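Local coordinates for aminotransferase AspB (Helicobacter pylori 26695, PDB 3EZS), which probably transfers amino groups between substrates with the help of pyridoxal 5'-phosphate, at residues Y196-P205 with I305-Y313. Residues are numbered along the deposited sequence; the frame is centred on the assembly and turned at random.
Sequences YSEIYENTPP and IYPYSFYVY. With EDO (1,2-ethanediol), chain F.
Tyr196, Phe310 and Tyr311 form an aromatic cluster where, in this enzyme of the class I and II aminotransferase family, the loop after strand 189-193 of the seven-stranded sheet meets the start of strand 311-315 and the residues leading into it. This buried end is tight. Tyr196 sets its edge on the face of Phe310, planes at 87°, while Tyr311 turns its own edge toward the Tyr196 face in an offset edge-to-face pair, planes at 64°. A hydrogen bond of 2.6 Å joins Tyr196 OH to Tyr311 OH. With chi1 -48° placing CG1 beside the backbone N, Ile199 CG2 is left anti to it and reaches Phe310, 3.9 Å from CD2. A single beta bridge, Tyr200 with Tyr308, continues the contact: Ser309 N gives to Ile199 O (2.9 Å) and Glu201 N to Pro307 O (3.0 Å). Pro307 CB rests against the Glu201 carboxylate, whose oxygens are salt-bridged to Lys294 and Arg297 on helix 280-299. The Tyr308 ring is met by Pro205 CB and the Thr203 carbonyl; beyond it, toward exposed Asn202 and Thr203, the contact thins to the solvent side. One water bridges the loops here, over a face of Tyr308: it accepts from Asn202 N, donates to Thr203 O, and donates to Pro307 O at 2.7 Å.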
# COMPACT_ATOMS: atom_id res chain seq x y z
N TYR A 196 -16.77 11.52 -3.12
CA TYR A 196 -17.78 11.94 -4.10
C TYR A 196 -17.97 13.45 -4.15
O TYR A 196 -18.90 13.94 -4.78
CB TYR A 196 -19.12 11.23 -3.83
CG TYR A 196 -19.01 9.74 -4.07
CD1 TYR A 196 -19.13 9.21 -5.34
CD2 TYR A 196 -18.71 8.88 -3.03
CE1 TYR A 196 -18.98 7.86 -5.57
CE2 TYR A 196 -18.56 7.52 -3.25
CZ TYR A 196 -18.69 7.01 -4.52
OH TYR A 196 -18.55 5.66 -4.75
N SER A 197 -17.05 14.21 -3.57
CA SER A 197 -17.23 15.66 -3.50
C SER A 197 -17.17 16.36 -4.87
O SER A 197 -17.63 17.48 -4.99
CB SER A 197 -16.24 16.28 -2.50
OG SER A 197 -14.91 15.97 -2.86
N GLU A 198 -16.62 15.69 -5.89
CA GLU A 198 -16.56 16.26 -7.23
C GLU A 198 -17.62 15.67 -8.16
O GLU A 198 -17.64 16.00 -9.34
CB GLU A 198 -15.16 16.04 -7.83
CG GLU A 198 -14.06 16.91 -7.25
CD GLU A 198 -14.08 18.31 -7.85
OE1 GLU A 198 -15.02 19.06 -7.55
OE2 GLU A 198 -13.16 18.64 -8.63
N ILE A 199 -18.49 14.82 -7.62
CA ILE A 199 -19.55 14.19 -8.39
C ILE A 199 -20.83 14.83 -7.88
O ILE A 199 -21.36 14.45 -6.85
CB ILE A 199 -19.59 12.63 -8.20
CG1 ILE A 199 -18.18 12.02 -8.38
CG2 ILE A 199 -20.60 11.99 -9.17
CD1 ILE A 199 -17.47 12.46 -9.68
N TYR A 200 -21.30 15.85 -8.59
CA TYR A 200 -22.48 16.57 -8.18
C TYR A 200 -23.12 17.21 -9.40
O TYR A 200 -22.48 17.43 -10.43
CB TYR A 200 -22.14 17.61 -7.09
CG TYR A 200 -21.18 18.68 -7.53
CD1 TYR A 200 -21.63 19.87 -8.11
CD2 TYR A 200 -19.81 18.51 -7.38
CE1 TYR A 200 -20.72 20.86 -8.51
CE2 TYR A 200 -18.91 19.48 -7.78
CZ TYR A 200 -19.36 20.64 -8.34
OH TYR A 200 -18.45 21.57 -8.72
N GLU A 201 -24.40 17.53 -9.26
CA GLU A 201 -25.22 17.98 -10.37
C GLU A 201 -25.35 19.48 -10.50
O GLU A 201 -25.25 20.02 -11.59
CB GLU A 201 -26.61 17.36 -10.20
CG GLU A 201 -27.60 17.64 -11.31
CD GLU A 201 -28.99 17.20 -10.93
OE1 GLU A 201 -29.13 16.24 -10.14
OE2 GLU A 201 -29.95 17.80 -11.44
N ASN A 202 -25.64 20.15 -9.39
CA ASN A 202 -25.85 21.60 -9.39
C ASN A 202 -24.83 22.29 -8.48
O ASN A 202 -23.72 22.64 -8.91
CB ASN A 202 -27.30 21.93 -8.93
CG ASN A 202 -28.37 21.23 -9.75
OD1 ASN A 202 -28.26 21.09 -10.96
ND2 ASN A 202 -29.45 20.81 -9.07
N THR A 203 -25.18 22.43 -7.21
CA THR A 203 -24.36 23.12 -6.26
C THR A 203 -23.32 22.15 -5.66
O THR A 203 -23.64 20.99 -5.34
CB THR A 203 -25.26 23.83 -5.19
OG1 THR A 203 -24.44 24.36 -4.13
CG2 THR A 203 -26.31 22.89 -4.62
N PRO A 204 -22.05 22.59 -5.56
CA PRO A 204 -21.06 21.66 -5.04
C PRO A 204 -21.28 21.35 -3.56
O PRO A 204 -21.67 22.22 -2.81
CB PRO A 204 -19.73 22.40 -5.24
CG PRO A 204 -20.03 23.59 -6.09
CD PRO A 204 -21.46 23.90 -5.89
N PRO A 205 -21.07 20.10 -3.14
CA PRO A 205 -21.25 19.78 -1.72
C PRO A 205 -20.14 20.38 -0.83
O PRO A 205 -19.01 20.56 -1.27
CB PRO A 205 -21.16 18.26 -1.70
CG PRO A 205 -20.24 17.94 -2.84
CD PRO A 205 -20.66 18.91 -3.92
N ILE A 305 -33.99 11.50 -5.66
CA ILE A 305 -32.61 11.35 -6.15
C ILE A 305 -31.87 12.63 -5.75
O ILE A 305 -32.16 13.72 -6.27
CB ILE A 305 -32.56 11.12 -7.69
CG1 ILE A 305 -33.39 9.88 -8.07
CG2 ILE A 305 -31.11 10.95 -8.18
CD1 ILE A 305 -33.46 9.62 -9.56
N TYR A 306 -30.96 12.51 -4.78
CA TYR A 306 -30.17 13.67 -4.36
C TYR A 306 -29.23 14.08 -5.49
O TYR A 306 -28.71 13.22 -6.19
CB TYR A 306 -29.37 13.36 -3.09
CG TYR A 306 -30.22 13.10 -1.85
CD1 TYR A 306 -31.00 14.11 -1.29
CD2 TYR A 306 -30.21 11.85 -1.22
CE1 TYR A 306 -31.77 13.87 -0.16
CE2 TYR A 306 -30.96 11.61 -0.09
CZ TYR A 306 -31.73 12.61 0.43
OH TYR A 306 -32.46 12.33 1.54
N PRO A 307 -28.98 15.39 -5.66
CA PRO A 307 -28.09 15.85 -6.75
C PRO A 307 -26.57 15.73 -6.47
O PRO A 307 -25.80 16.64 -6.79
CB PRO A 307 -28.52 17.32 -6.93
CG PRO A 307 -28.94 17.75 -5.55
CD PRO A 307 -29.51 16.52 -4.86
N TYR A 308 -26.16 14.58 -5.93
CA TYR A 308 -24.78 14.32 -5.56
C TYR A 308 -24.55 12.81 -5.76
O TYR A 308 -25.50 12.01 -5.68
CB TYR A 308 -24.49 14.70 -4.08
CG TYR A 308 -24.92 16.09 -3.68
CD1 TYR A 308 -24.05 17.17 -3.81
CD2 TYR A 308 -26.20 16.32 -3.16
CE1 TYR A 308 -24.46 18.47 -3.46
CE2 TYR A 308 -26.61 17.63 -2.78
CZ TYR A 308 -25.73 18.69 -2.94
OH TYR A 308 -26.11 19.97 -2.59
N SER A 309 -23.28 12.45 -5.98
CA SER A 309 -22.83 11.08 -6.26
C SER A 309 -23.36 10.72 -7.64
O SER A 309 -23.96 11.56 -8.29
CB SER A 309 -23.29 10.06 -5.20
OG SER A 309 -24.57 9.46 -5.50
N PHE A 310 -23.09 9.51 -8.10
CA PHE A 310 -23.66 9.03 -9.36
C PHE A 310 -24.59 7.81 -9.14
O PHE A 310 -24.83 7.02 -10.07
CB PHE A 310 -22.58 8.79 -10.43
CG PHE A 310 -21.42 7.90 -10.00
CD1 PHE A 310 -21.61 6.64 -9.48
CD2 PHE A 310 -20.12 8.30 -10.27
CE1 PHE A 310 -20.54 5.83 -9.15
CE2 PHE A 310 -19.04 7.49 -9.95
CZ PHE A 310 -19.26 6.26 -9.39
N TYR A 311 -25.13 7.68 -7.93
CA TYR A 311 -26.03 6.59 -7.59
C TYR A 311 -27.51 6.97 -7.58
O TYR A 311 -27.87 8.15 -7.47
CB TYR A 311 -25.70 5.98 -6.22
CG TYR A 311 -24.28 5.50 -6.11
CD1 TYR A 311 -23.84 4.39 -6.83
CD2 TYR A 311 -23.36 6.16 -5.31
CE1 TYR A 311 -22.52 3.96 -6.75
CE2 TYR A 311 -22.04 5.73 -5.22
CZ TYR A 311 -21.63 4.64 -5.96
OH TYR A 311 -20.32 4.21 -5.89
N VAL A 312 -28.35 5.94 -7.72
CA VAL A 312 -29.79 6.02 -7.52
C VAL A 312 -30.08 4.92 -6.50
O VAL A 312 -29.73 3.77 -6.74
CB VAL A 312 -30.60 5.77 -8.79
CG1 VAL A 312 -32.10 5.82 -8.48
CG2 VAL A 312 -30.21 6.77 -9.89
N TYR A 313 -30.67 5.30 -5.36
CA TYR A 313 -31.05 4.36 -4.28
C TYR A 313 -32.54 4.14 -4.53
O TYR A 313 -33.38 4.88 -4.02
CB TYR A 313 -30.74 5.01 -2.92
CG TYR A 313 -30.74 4.09 -1.73
CD1 TYR A 313 -29.81 3.04 -1.63
CD2 TYR A 313 -31.62 4.27 -0.69
CE1 TYR A 313 -29.80 2.19 -0.52
CE2 TYR A 313 -31.61 3.43 0.43
CZ TYR A 313 -30.71 2.39 0.50
OH TYR A 313 -30.72 1.57 1.62
C1 EDO F . -17.16 4.50 -1.98
O1 EDO F . -16.01 4.85 -2.78
C2 EDO F . -16.98 5.09 -0.57
O2 EDO F . -17.55 6.38 -0.37
O HOH W 1 -25.58 19.37 -6.56